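Local coordinates for protein lipoteichoic acid primase (Listeria monocytogenes, PDB 4UOP) that belongs to the sulfatase family of metal-dependent enzymes and forms an extracellular catalytic domain that holds a magnesium ion, at residues 59-64 against 212-217; 82-87 against 256-261; 152-157 against 219-224; 185-190 against 227-232. All coordinates share one frame; numbering follows the deposited sequence.

Contact 1 (59-64 against 212-217)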
loop_
_atom_site.group_PDB
_atom_site.type_symbol
_atom_site.label_atom_id
_atom_site.label_comp_id
_atom_site.label_asym_id
_atom_site.label_seq_id
_atom_site.Cartn_x
_atom_site.Cartn_y
_atom_site.Cartn_z
ATOM N N ASN B 59 -1.161 -28.145 24.031
ATOM C CA ASN B 59 -0.250 -27.182 23.433
ATOM C C ASN B 59 -0.855 -26.669 22.127
ATOM O O ASN B 59 -1.867 -27.202 21.646
ATOM C CB ASN B 59 1.110 -27.809 23.169
ATOM C CG ASN B 59 1.671 -28.494 24.379
ATOM O OD1 ASN B 59 1.968 -27.852 25.371
ATOM N ND2 ASN B 59 1.792 -29.810 24.319
ATOM N N LEU B 60 -0.240 -25.637 21.566
ATOM C CA LEU B 60 -0.660 -25.050 20.285
ATOM C C LEU B 60 0.578 -24.854 19.406
ATOM O O LEU B 60 1.530 -24.171 19.790
ATOM C CB LEU B 60 -1.335 -23.706 20.506
ATOM C CG LEU B 60 -1.760 -22.897 19.279
ATOM C CD1 LEU B 60 -2.744 -23.670 18.440
ATOM C CD2 LEU B 60 -2.349 -21.571 19.739
ATOM N N ILE B 61 0.559 -25.489 18.253
ATOM C CA ILE B 61 1.592 -25.312 17.235
ATOM C C ILE B 61 0.928 -24.787 15.957
ATOM O O ILE B 61 -0.013 -25.403 15.425
ATOM C CB ILE B 61 2.317 -26.620 16.962
ATOM C CG1 ILE B 61 3.026 -27.109 18.223
ATOM C CG2 ILE B 61 3.286 -26.439 15.793
ATOM C CD1 ILE B 61 3.454 -28.561 18.162
ATOM N N ILE B 62 1.393 -23.649 15.459
ATOM C CA ILE B 62 0.838 -23.056 14.253
ATOM C C ILE B 62 1.972 -22.837 13.254
ATOM O O ILE B 62 3.010 -22.251 13.612
ATOM C CB ILE B 62 0.172 -21.710 14.549
ATOM C CG1 ILE B 62 -0.956 -21.902 15.577
ATOM C CG2 ILE B 62 -0.338 -21.083 13.265
ATOM C CD1 ILE B 62 -1.742 -20.645 15.862
ATOM N N VAL B 63 1.799 -23.370 12.052
ATOM C CA VAL B 63 2.789 -23.217 10.990
ATOM C C VAL B 63 2.180 -22.404 9.843
ATOM O O VAL B 63 1.157 -22.778 9.281
ATOM C CB VAL B 63 3.305 -24.551 10.443
ATOM C CG1 VAL B 63 4.416 -24.296 9.439
ATOM C CG2 VAL B 63 3.792 -25.455 11.562
ATOM N N GLN B 64 2.824 -21.284 9.543
ATOM C CA GLN B 64 2.452 -20.393 8.462
ATOM C C GLN B 64 3.344 -20.724 7.271
ATOM O O GLN B 64 4.556 -20.521 7.340
ATOM C CB GLN B 64 2.653 -18.946 8.869
ATOM C CG GLN B 64 2.223 -17.963 7.795
ATOM C CD GLN B 64 2.295 -16.517 8.223
ATOM O OE1 GLN B 64 1.488 -16.039 9.046
ATOM N NE2 GLN B 64 3.239 -15.792 7.650
ATOM N N GLN B 212 5.423 -27.845 30.463
ATOM C CA GLN B 212 5.193 -26.436 30.207
ATOM C C GLN B 212 4.321 -26.316 28.973
ATOM O O GLN B 212 4.776 -26.562 27.856
ATOM C CB GLN B 212 6.511 -25.701 30.003
ATOM C CG GLN B 212 6.347 -24.240 29.594
ATOM C CD GLN B 212 5.592 -23.428 30.636
ATOM O OE1 GLN B 212 6.139 -23.105 31.694
ATOM N NE2 GLN B 212 4.334 -23.086 30.339
ATOM N N LYS B 213 3.057 -25.958 29.162
ATOM C CA LYS B 213 2.182 -25.731 28.020
ATOM C C LYS B 213 2.819 -24.640 27.172
ATOM O O LYS B 213 3.308 -23.638 27.719
ATOM C CB LYS B 213 0.805 -25.264 28.460
ATOM C CG LYS B 213 -0.060 -26.313 29.132
ATOM C CD LYS B 213 -1.484 -25.810 29.284
ATOM C CE LYS B 213 -1.519 -24.418 29.886
ATOM N NZ LYS B 213 -2.862 -24.063 30.405
ATOM N N PHE B 214 2.807 -24.822 25.850
ATOM C CA PHE B 214 3.447 -23.861 24.965
ATOM C C PHE B 214 2.593 -23.569 23.733
ATOM O O PHE B 214 1.779 -24.398 23.299
ATOM C CB PHE B 214 4.847 -24.354 24.547
ATOM C CG PHE B 214 4.839 -25.640 23.759
ATOM C CD1 PHE B 214 4.673 -25.633 22.392
ATOM C CD2 PHE B 214 4.994 -26.864 24.400
ATOM C CE1 PHE B 214 4.666 -26.811 21.669
ATOM C CE2 PHE B 214 4.990 -28.038 23.690
ATOM C CZ PHE B 214 4.816 -28.022 22.316
ATOM N N TYR B 215 2.769 -22.360 23.217
ATOM C CA TYR B 215 2.314 -21.967 21.899
ATOM C C TYR B 215 3.560 -21.648 21.097
ATOM O O TYR B 215 4.343 -20.762 21.477
ATOM C CB TYR B 215 1.376 -20.749 21.986
ATOM C CG TYR B 215 1.162 -19.966 20.701
ATOM C CD1 TYR B 215 1.108 -20.597 19.464
ATOM C CD2 TYR B 215 0.973 -18.584 20.740
ATOM C CE1 TYR B 215 0.903 -19.874 18.287
ATOM C CE2 TYR B 215 0.744 -17.858 19.582
ATOM C CZ TYR B 215 0.740 -18.506 18.354
ATOM O OH TYR B 215 0.528 -17.782 17.204
ATOM N N ALA B 216 3.765 -22.390 20.012
ATOM C CA ALA B 216 4.853 -22.128 19.072
ATOM C C ALA B 216 4.283 -21.743 17.708
ATOM O O ALA B 216 3.432 -22.458 17.158
ATOM C CB ALA B 216 5.726 -23.357 18.954
ATOM N N GLN B 217 4.711 -20.593 17.189
ATOM C CA GLN B 217 4.350 -20.135 15.839
ATOM C C GLN B 217 5.599 -20.229 14.958
ATOM O O GLN B 217 6.602 -19.611 15.277
ATOM C CB GLN B 217 3.876 -18.694 15.872
ATOM C CG GLN B 217 3.548 -18.120 14.508
ATOM C CD GLN B 217 2.120 -18.347 14.059
ATOM O OE1 GLN B 217 1.212 -18.567 14.876
ATOM N NE2 GLN B 217 1.892 -18.222 12.752
HETATM O O HOH W 1 3.951 -29.004 26.964
#
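Asn59 lays its side-chain amide over one face of the Phe214 ring, the two planes only 15° apart and Asn59 CG 3.4 Å from Phe214 CE2, near the rim. With CG anti to its own carbonyl carbon (chi1 -51°), the amide can stack and still turn OD1 to the backbone. That oxygen takes the Phe214 N-H, with Asn59 OD1 and Phe214 N 3.2 Å apart, and a second proton from a water that also donates to Gln212 O. Asn59 ND2 makes a weak hydrogen bond to Ser277 OG. Beyond this point the backbones pair in parallel: Leu60 N donates to Phe214 O, Ala216 N to Leu60 O and Ile62 N to Ala216 O, each at 2.9 Å. On the face shared by Leu60, Ile62, Tyr215 and Gln217, Leu60 CD2 sits over the Tyr215 ring, 3.6 Å from Tyr215 CD1. Tyr215 OH donates to Gln217 OE1 at 2.6 Å, a short bond that ties together two side chains of the same strand. A bend at chi2 (88°) carries the Gln217 amide across Ile62, and Gln217 OE1 comes to 3.3 Å from Ile62 CB. Gln217 NE2 is weakly bonded to Tyr282 OH, the same hydroxyl that pairs with Gln64 OE1. Ile61 CG1 meets the edge of the Phe214 ring on the other face. Parallel neighbouring strands with helices packed on them are the core of the alpha/beta sulfatase fold.

Contact 2 (82-87 against 256-261)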
loop_
_atom_site.group_PDB
_atom_site.type_symbol
_atom_site.label_atom_id
_atom_site.label_comp_id
_atom_site.label_asym_id
_atom_site.label_seq_id
_atom_site.Cartn_x
_atom_site.Cartn_y
_atom_site.Cartn_z
ATOM N N ILE B 82 2.356 -32.913 -5.527
ATOM C CA ILE B 82 3.102 -31.728 -5.128
ATOM C C ILE B 82 3.046 -31.539 -3.614
ATOM O O ILE B 82 4.060 -31.212 -3.001
ATOM C CB ILE B 82 2.577 -30.468 -5.850
ATOM C CG1 ILE B 82 2.748 -30.621 -7.370
ATOM C CG2 ILE B 82 3.283 -29.205 -5.363
ATOM C CD1 ILE B 82 4.179 -30.815 -7.832
ATOM N N THR B 83 1.866 -31.730 -3.014
ATOM C CA THR B 83 1.706 -31.568 -1.574
ATOM C C THR B 83 1.132 -32.821 -0.919
ATOM O O THR B 83 0.055 -32.764 -0.329
ATOM C CB THR B 83 0.778 -30.366 -1.230
ATOM O OG1 THR B 83 -0.513 -30.575 -1.796
ATOM C CG2 THR B 83 1.344 -29.053 -1.747
ATOM N N PRO B 84 1.855 -33.948 -0.981
ATOM C CA PRO B 84 1.350 -35.168 -0.349
ATOM C C PRO B 84 1.124 -35.065 1.173
ATOM O O PRO B 84 0.212 -35.699 1.671
ATOM C CB PRO B 84 2.416 -36.226 -0.681
ATOM C CG PRO B 84 3.653 -35.439 -0.953
ATOM C CD PRO B 84 3.203 -34.137 -1.546
ATOM N N THR B 85 1.921 -34.278 1.896
ATOM C CA THR B 85 1.685 -34.084 3.346
ATOM C C THR B 85 0.311 -33.472 3.570
ATOM O O THR B 85 -0.466 -33.984 4.377
ATOM C CB THR B 85 2.772 -33.208 4.013
ATOM O OG1 THR B 85 4.038 -33.847 3.889
ATOM C CG2 THR B 85 2.497 -32.980 5.508
ATOM N N LEU B 86 -0.002 -32.390 2.870
ATOM C CA LEU B 86 -1.302 -31.719 3.050
ATOM C C LEU B 86 -2.433 -32.617 2.579
ATOM O O LEU B 86 -3.470 -32.682 3.204
ATOM C CB LEU B 86 -1.356 -30.376 2.316
ATOM C CG LEU B 86 -0.394 -29.275 2.779
ATOM C CD1 LEU B 86 -0.719 -27.952 2.073
ATOM C CD2 LEU B 86 -0.407 -29.108 4.283
ATOM N N ASP B 87 -2.219 -33.332 1.484
ATOM C CA ASP B 87 -3.249 -34.232 0.958
ATOM C C ASP B 87 -3.582 -35.323 1.975
ATOM O O ASP B 87 -4.745 -35.626 2.184
ATOM C CB ASP B 87 -2.814 -34.857 -0.364
ATOM C CG ASP B 87 -2.455 -33.818 -1.429
ATOM O OD1 ASP B 87 -2.787 -32.610 -1.283
ATOM O OD2 ASP B 87 -1.828 -34.217 -2.428
ATOM N N TYR B 256 9.156 -29.155 -1.743
ATOM C CA TYR B 256 10.181 -29.195 -0.720
ATOM C C TYR B 256 9.597 -28.779 0.646
ATOM O O TYR B 256 9.792 -29.458 1.658
ATOM C CB TYR B 256 11.358 -28.298 -1.092
ATOM C CG TYR B 256 12.316 -28.131 0.046
ATOM C CD1 TYR B 256 13.275 -29.112 0.328
ATOM C CD2 TYR B 256 12.231 -27.020 0.906
ATOM C CE1 TYR B 256 14.129 -28.969 1.408
ATOM C CE2 TYR B 256 13.083 -26.877 1.975
ATOM C CZ TYR B 256 14.032 -27.853 2.223
ATOM O OH TYR B 256 14.863 -27.705 3.315
ATOM N N ALA B 257 8.892 -27.663 0.661
ATOM C CA ALA B 257 8.319 -27.147 1.901
ATOM C C ALA B 257 7.326 -28.152 2.513
ATOM O O ALA B 257 7.339 -28.385 3.722
ATOM C CB ALA B 257 7.660 -25.804 1.649
ATOM N N ASP B 258 6.487 -28.747 1.679
ATOM C CA ASP B 258 5.531 -29.766 2.113
ATOM C C ASP B 258 6.245 -31.025 2.639
ATOM O O ASP B 258 5.842 -31.611 3.653
ATOM C CB ASP B 258 4.567 -30.094 0.978
ATOM C CG ASP B 258 3.639 -31.249 1.292
ATOM O OD1 ASP B 258 4.052 -32.438 1.162
ATOM O OD2 ASP B 258 2.460 -30.970 1.643
ATOM N N LYS B 259 7.322 -31.433 1.968
ATOM C CA LYS B 259 8.123 -32.559 2.459
ATOM C C LYS B 259 8.674 -32.309 3.867
ATOM O O LYS B 259 8.587 -33.175 4.738
ATOM C CB LYS B 259 9.278 -32.837 1.507
ATOM C CG LYS B 259 10.154 -34.009 1.918
ATOM C CD LYS B 259 11.088 -34.350 0.770
ATOM C CE LYS B 259 12.033 -35.491 1.102
ATOM N NZ LYS B 259 13.355 -34.945 1.490
ATOM N N GLN B 260 9.260 -31.138 4.081
ATOM C CA GLN B 260 9.879 -30.812 5.358
ATOM C C GLN B 260 8.815 -30.675 6.436
ATOM O O GLN B 260 9.033 -31.093 7.567
ATOM C CB GLN B 260 10.738 -29.548 5.262
ATOM C CG GLN B 260 11.968 -29.718 4.357
ATOM C CD GLN B 260 12.811 -30.933 4.714
ATOM O OE1 GLN B 260 12.981 -31.265 5.889
ATOM N NE2 GLN B 260 13.365 -31.588 3.700
ATOM N N LEU B 261 7.659 -30.145 6.070
ATOM C CA LEU B 261 6.515 -30.113 7.000
ATOM C C LEU B 261 6.110 -31.521 7.441
ATOM O O LEU B 261 5.893 -31.771 8.626
ATOM C CB LEU B 261 5.330 -29.404 6.366
ATOM C CG LEU B 261 4.099 -29.261 7.273
ATOM C CD1 LEU B 261 4.399 -28.354 8.463
ATOM C CD2 LEU B 261 2.919 -28.743 6.469
#
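The amino-terminal turn of helix 84-89 is gripped by a carboxylate from the middle of another helix: Asp258, on helix 246-271, takes the N-H groups of Thr85 and Leu86. Each carboxylate oxygen serves one amide and uses its syn lone pair, giving a two-pronged hold. Thr85 N lies 2.9 Å from Asp258 OD1, with 158° at the hydrogen, and Leu86 N lies 3.1 Å from Asp258 OD2. Asp258 CG stands anti to the backbone N (chi1 174°), which sends the carboxylate out of its own helix toward the start of the shorter one. The Thr85 side chain runs past it in the opposite direction, so that Thr85 OG1 comes 2.9 Å from Asp258 O and 3.1 Å from Asp258 OD1. Carbon atoms close in around the acid as well: Pro84 CD is 3.3 Å from Asp258 OD1, and Thr83 CB is 3.4 Å from Asp258 OD2. Thr83 occupies the N-cap position, but its side chain makes no capping bond and its hydroxyl pairs with Asn74 N; Asp258 reaches the first turn from outside the helix. On the inner side, Leu86 CD2 meets Leu261 CD2 at 4.0 Å, the two side chains crossing at about a right angle. Two backbone N-H donors converging on a buried carboxylate, at the positive end of a helix dipole, would be expected to stabilise the ionised form of Asp258.

Contact 3 (152-157 against 219-224)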
loop_
_atom_site.group_PDB
_atom_site.type_symbol
_atom_site.label_atom_id
_atom_site.label_comp_id
_atom_site.label_asym_id
_atom_site.label_seq_id
_atom_site.Cartn_x
_atom_site.Cartn_y
_atom_site.Cartn_z
ATOM N N THR B 152 7.828 -17.453 18.782
ATOM C CA THR B 152 7.732 -17.537 17.332
ATOM C C THR B 152 9.116 -17.795 16.740
ATOM O O THR B 152 10.121 -17.345 17.302
ATOM C CB THR B 152 7.065 -16.269 16.763
ATOM O OG1 THR B 152 6.848 -16.397 15.347
ATOM C CG2 THR B 152 7.880 -15.034 17.086
ATOM N N PHE B 153 9.139 -18.527 15.622
ATOM C CA PHE B 153 10.355 -19.031 14.986
ATOM C C PHE B 153 10.345 -18.663 13.511
ATOM O O PHE B 153 9.386 -18.944 12.804
ATOM C CB PHE B 153 10.412 -20.563 15.063
ATOM C CG PHE B 153 10.451 -21.129 16.466
ATOM C CD1 PHE B 153 9.279 -21.250 17.223
ATOM C CD2 PHE B 153 11.633 -21.567 17.019
ATOM C CE1 PHE B 153 9.305 -21.804 18.489
ATOM C CE2 PHE B 153 11.664 -22.101 18.305
ATOM C CZ PHE B 153 10.499 -22.220 19.037
ATOM N N HIS B 154 11.437 -18.065 13.039
ATOM C CA HIS B 154 11.597 -17.752 11.622
ATOM C C HIS B 154 13.083 -17.596 11.359
ATOM O O HIS B 154 13.772 -17.002 12.183
ATOM C CB HIS B 154 10.852 -16.469 11.283
ATOM C CG HIS B 154 10.934 -16.079 9.839
ATOM N ND1 HIS B 154 10.414 -16.853 8.821
ATOM C CD2 HIS B 154 11.467 -14.987 9.245
ATOM C CE1 HIS B 154 10.613 -16.247 7.665
ATOM N NE2 HIS B 154 11.257 -15.116 7.894
ATOM N N THR B 155 13.581 -18.133 10.241
ATOM C CA THR B 155 15.034 -18.241 10.046
ATOM C C THR B 155 15.701 -16.979 9.496
ATOM O O THR B 155 16.934 -16.922 9.459
ATOM C CB THR B 155 15.437 -19.443 9.164
ATOM O OG1 THR B 155 14.982 -19.241 7.823
ATOM C CG2 THR B 155 14.870 -20.755 9.717
ATOM N N ASN B 156 14.923 -15.977 9.105
ATOM C CA ASN B 156 15.493 -14.693 8.699
ATOM C C ASN B 156 15.673 -13.720 9.879
ATOM O O ASN B 156 15.221 -13.984 10.998
ATOM C CB ASN B 156 14.618 -14.041 7.630
ATOM C CG ASN B 156 15.422 -13.285 6.589
ATOM O OD1 ASN B 156 16.607 -12.979 6.781
ATOM N ND2 ASN B 156 14.772 -12.967 5.474
ATOM N N ASP B 157 16.336 -12.598 9.618
ATOM C CA ASP B 157 16.614 -11.606 10.659
ATOM C C ASP B 157 15.343 -10.871 11.090
ATOM O O ASP B 157 14.560 -10.446 10.260
ATOM C CB ASP B 157 17.662 -10.598 10.173
ATOM C CG ASP B 157 19.034 -11.239 9.945
ATOM O OD1 ASP B 157 19.726 -11.563 10.940
ATOM O OD2 ASP B 157 19.436 -11.416 8.773
ATOM N N ILE B 219 7.165 -19.768 11.073
ATOM C CA ILE B 219 6.935 -19.086 9.820
ATOM C C ILE B 219 7.932 -19.683 8.822
ATOM O O ILE B 219 9.077 -19.485 8.978
ATOM C CB ILE B 219 7.199 -17.571 9.947
ATOM C CG1 ILE B 219 6.482 -17.018 11.176
ATOM C CG2 ILE B 219 6.732 -16.818 8.740
ATOM C CD1 ILE B 219 5.021 -17.082 11.030
ATOM N N SER B 220 7.437 -20.398 7.822
ATOM C CA SER B 220 8.283 -21.025 6.811
ATOM C C SER B 220 8.813 -20.016 5.816
ATOM O O SER B 220 8.344 -18.915 5.810
ATOM C CB SER B 220 7.550 -22.143 6.098
ATOM O OG SER B 220 6.785 -21.650 5.092
ATOM N N VAL B 221 9.837 -20.369 5.041
ATOM C CA VAL B 221 10.388 -19.414 4.121
ATOM C C VAL B 221 10.915 -19.969 2.809
ATOM O O VAL B 221 11.108 -19.247 1.932
ATOM C CB VAL B 221 11.429 -18.511 4.796
ATOM C CG1 VAL B 221 12.749 -19.198 4.851
ATOM C CG2 VAL B 221 11.569 -17.188 4.093
ATOM N N SER B 222 11.144 -21.258 2.752
ATOM C CA SER B 222 11.816 -21.843 1.597
ATOM C C SER B 222 11.016 -21.708 0.296
ATOM O O SER B 222 11.564 -21.754 -0.769
ATOM C CB SER B 222 12.218 -23.291 1.847
ATOM O OG SER B 222 13.208 -23.363 2.805
ATOM N N SER B 223 9.709 -21.627 0.427
ATOM C CA SER B 223 8.851 -21.438 -0.731
ATOM C C SER B 223 8.534 -19.954 -1.030
ATOM O O SER B 223 7.562 -19.646 -1.744
ATOM C CB SER B 223 7.587 -22.296 -0.606
ATOM O OG SER B 223 6.962 -22.106 0.666
ATOM N N HIS B 224 9.365 -19.039 -0.531
ATOM C CA HIS B 224 9.284 -17.618 -0.912
ATOM C C HIS B 224 9.829 -17.482 -2.340
ATOM O O HIS B 224 10.749 -18.222 -2.727
ATOM C CB HIS B 224 10.141 -16.754 0.021
ATOM C CG HIS B 224 9.747 -15.307 0.062
ATOM N ND1 HIS B 224 10.080 -14.404 -0.926
ATOM C CD2 HIS B 224 9.039 -14.608 0.982
ATOM C CE1 HIS B 224 9.611 -13.207 -0.606
ATOM N NE2 HIS B 224 8.974 -13.305 0.548
HETATM O O HOH W 2 11.907 -19.717 8.481
#
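Ile219 holds the 152-157 segment through both of its backbone polar atoms. Its N-H donates to Phe153 O at 2.9 Å, continuing the parallel pairing of the two strands, while Ile219 O accepts from His154 ND1 at 3.0 Å. That second bond is almost straight (174°), and the oxygen lies in the plane of the imidazole. The ring nitrogen, however, approaches from 47° above the carbonyl plane. A water donates to Ile219 O as well and accepts from Thr155 N, so it bridges the two backbones where they begin to part. With CG anti to the backbone N, the His154 ring reaches the start of the loop edge-on, and His154 ND1 comes 3.5 Å from Ile219 CB. Further along the fit is looser: Val221, partly exposed, offers CB to His154 CE1 at 3.7 Å, and CG1 to Thr155 OG1 at the same distance. The hydroxyl of Thr155 bonds to Pro191 O and Ser190 OG. The contact lies where the neighbouring strands 149-153 and 214-219 give way to loops, with helix 193-209 packed against Phe153 and Thr155, and helix 178-181 touching the same two residues.

Contact 4 (185-190 against 227-232)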
loop_
_atom_site.group_PDB
_atom_site.type_symbol
_atom_site.label_atom_id
_atom_site.label_comp_id
_atom_site.label_asym_id
_atom_site.label_seq_id
_atom_site.Cartn_x
_atom_site.Cartn_y
_atom_site.Cartn_z
ATOM N N ASP B 185 22.776 -24.676 5.484
ATOM C CA ASP B 185 21.687 -25.094 4.595
ATOM C C ASP B 185 20.736 -23.952 4.248
ATOM O O ASP B 185 19.514 -24.048 4.428
ATOM C CB ASP B 185 20.925 -26.275 5.221
ATOM C CG ASP B 185 20.022 -27.010 4.220
ATOM O OD1 ASP B 185 20.329 -27.049 3.008
ATOM O OD2 ASP B 185 19.000 -27.568 4.657
ATOM N N VAL B 186 21.317 -22.871 3.746
ATOM C CA VAL B 186 20.559 -21.725 3.284
ATOM C C VAL B 186 19.842 -22.070 1.972
ATOM O O VAL B 186 20.425 -22.668 1.059
ATOM C CB VAL B 186 21.466 -20.486 3.100
ATOM C CG1 VAL B 186 20.716 -19.353 2.416
ATOM C CG2 VAL B 186 22.014 -20.030 4.447
ATOM N N ILE B 187 18.563 -21.720 1.909
ATOM C CA ILE B 187 17.769 -21.824 0.683
ATOM C C ILE B 187 17.143 -20.450 0.503
ATOM O O ILE B 187 16.452 -19.950 1.399
ATOM C CB ILE B 187 16.687 -22.918 0.777
ATOM C CG1 ILE B 187 17.354 -24.292 0.803
ATOM C CG2 ILE B 187 15.699 -22.817 -0.384
ATOM C CD1 ILE B 187 16.392 -25.463 0.887
ATOM N N GLY B 188 17.405 -19.828 -0.643
ATOM C CA GLY B 188 17.069 -18.426 -0.823
ATOM C C GLY B 188 18.003 -17.569 0.015
ATOM O O GLY B 188 19.217 -17.604 -0.183
ATOM N N PHE B 189 17.451 -16.821 0.968
ATOM C CA PHE B 189 18.253 -15.879 1.759
ATOM C C PHE B 189 18.403 -16.255 3.231
ATOM O O PHE B 189 18.976 -15.483 3.996
ATOM C CB PHE B 189 17.666 -14.463 1.673
ATOM C CG PHE B 189 17.982 -13.739 0.400
ATOM C CD1 PHE B 189 19.237 -13.156 0.202
ATOM C CD2 PHE B 189 17.017 -13.596 -0.584
ATOM C CE1 PHE B 189 19.524 -12.470 -0.964
ATOM C CE2 PHE B 189 17.303 -12.911 -1.749
ATOM C CZ PHE B 189 18.556 -12.348 -1.940
ATOM N N SER B 190 17.905 -17.420 3.639
ATOM C CA SER B 190 18.026 -17.815 5.039
ATOM C C SER B 190 17.948 -19.340 5.195
ATOM O O SER B 190 17.647 -20.056 4.230
ATOM C CB SER B 190 16.985 -17.061 5.893
ATOM O OG SER B 190 15.677 -17.487 5.613
ATOM N N PHE B 227 11.638 -18.869 -5.383
ATOM C CA PHE B 227 11.413 -20.329 -5.373
ATOM C C PHE B 227 12.663 -21.123 -5.763
ATOM O O PHE B 227 12.554 -22.188 -6.369
ATOM C CB PHE B 227 10.231 -20.716 -6.283
ATOM C CG PHE B 227 9.071 -19.769 -6.198
ATOM C CD1 PHE B 227 8.432 -19.569 -4.995
ATOM C CD2 PHE B 227 8.627 -19.077 -7.305
ATOM C CE1 PHE B 227 7.381 -18.685 -4.891
ATOM C CE2 PHE B 227 7.559 -18.185 -7.208
ATOM C CZ PHE B 227 6.938 -17.989 -5.992
ATOM N N ASP B 228 13.833 -20.597 -5.398
ATOM C CA ASP B 228 15.118 -21.224 -5.736
ATOM C C ASP B 228 15.444 -22.346 -4.767
ATOM O O ASP B 228 15.753 -22.089 -3.610
ATOM C CB ASP B 228 16.237 -20.176 -5.715
ATOM C CG ASP B 228 17.588 -20.751 -6.112
ATOM O OD1 ASP B 228 17.634 -21.754 -6.860
ATOM O OD2 ASP B 228 18.615 -20.182 -5.683
ATOM N N ILE B 229 15.342 -23.582 -5.241
ATOM C CA ILE B 229 15.658 -24.754 -4.451
ATOM C C ILE B 229 16.944 -25.401 -5.001
ATOM O O ILE B 229 17.075 -25.562 -6.209
ATOM C CB ILE B 229 14.508 -25.765 -4.560
ATOM C CG1 ILE B 229 13.200 -25.168 -4.000
ATOM C CG2 ILE B 229 14.849 -27.075 -3.891
ATOM C CD1 ILE B 229 13.243 -24.827 -2.522
ATOM N N PRO B 230 17.891 -25.765 -4.122
ATOM C CA PRO B 230 19.114 -26.411 -4.629
ATOM C C PRO B 230 18.782 -27.638 -5.463
ATOM O O PRO B 230 17.802 -28.333 -5.183
ATOM C CB PRO B 230 19.841 -26.819 -3.351
ATOM C CG PRO B 230 19.427 -25.803 -2.347
ATOM C CD PRO B 230 18.005 -25.429 -2.694
ATOM N N LYS B 231 19.578 -27.886 -6.497
ATOM C CA LYS B 231 19.283 -28.958 -7.443
ATOM C C LYS B 231 19.087 -30.317 -6.794
ATOM O O LYS B 231 18.197 -31.067 -7.191
ATOM C CB LYS B 231 20.370 -29.030 -8.527
ATOM C CG LYS B 231 20.100 -28.061 -9.665
ATOM C CD LYS B 231 21.196 -28.066 -10.723
ATOM C CE LYS B 231 20.614 -27.801 -12.108
ATOM N NZ LYS B 231 19.649 -26.672 -12.150
ATOM N N ASP B 232 19.890 -30.637 -5.785
ATOM C CA ASP B 232 19.802 -31.948 -5.139
ATOM C C ASP B 232 18.543 -32.096 -4.276
ATOM O O ASP B 232 18.222 -33.200 -3.850
ATOM C CB ASP B 232 21.059 -32.251 -4.301
ATOM C CG ASP B 232 21.171 -31.373 -3.051
ATOM O OD1 ASP B 232 21.306 -30.130 -3.192
ATOM O OD2 ASP B 232 21.148 -31.930 -1.925
#
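Ile187 carries most of this contact on its side, setting its two branches against different parts of the 227-232 loop. Its CG2 comes to 3.3 Å from Asp228 O, a close carbon-to-oxygen approach, and to 3.8 Å from Ile229 CD1. The longer branch goes to the proline: Ile187 CG1 is 3.7 Å from Pro230 CD, and Ile187 CD1 follows at 3.9 Å from that same carbon. Chi2 is fully extended (180°) in this branch, and the Ile187 and Pro230 side chains cross at about a right angle. Ile229 leaves its backbone in the other direction, but its CD1 comes back to reach Ile187. In the next shell, helix 246-271 lies behind both isoleucines, with Tyr256 touching Ile187 and Ala253 touching Ile229. The loop is held at Ile229 O by Gln234 NE2 and at Phe227 by an edge-to-face pairing with Tyr250. Ile187 in turn is set by its own turn, in which Ile187 N donates to Ser190 O at 3.0 Å. Gly188, itself exposed, has a positive phi (71°) in that turn and passes the Asp228 backbone. Here an apolar residue flanking the type II' turn of a tight two-stranded hairpin (strands 186-187 and 190-191) packs on the loop before helix 246-271.

In the fold
Contacts 1 and 3 share the central sheet: Gln217 O is 2.8 Å from Phe153 N and Gln64 O 2.9 Å from Ser220 N, both probable hydrogen bonds. The carboxy-terminal ends of strands 59-65 and 214-219 lie near the magnesium site of Glu66, Thr108, Asp284 and His285, with the side chains of Gln64 and Ile219 about 6 and 7 Å from the ion. Contact 2 reaches contact 1 through Leu261 on Val63, and contact 3 through Tyr256 on Ser222. Tyr256 also packs on Ile187, Tyr256 CZ to Ile187 CD1 3.6 Å, joining contact 4 to helix 246-271. Contacts 3 and 4, their centres 12 Å apart, meet where Thr155 OG1 lies 2.9 Å from Ser190 OG.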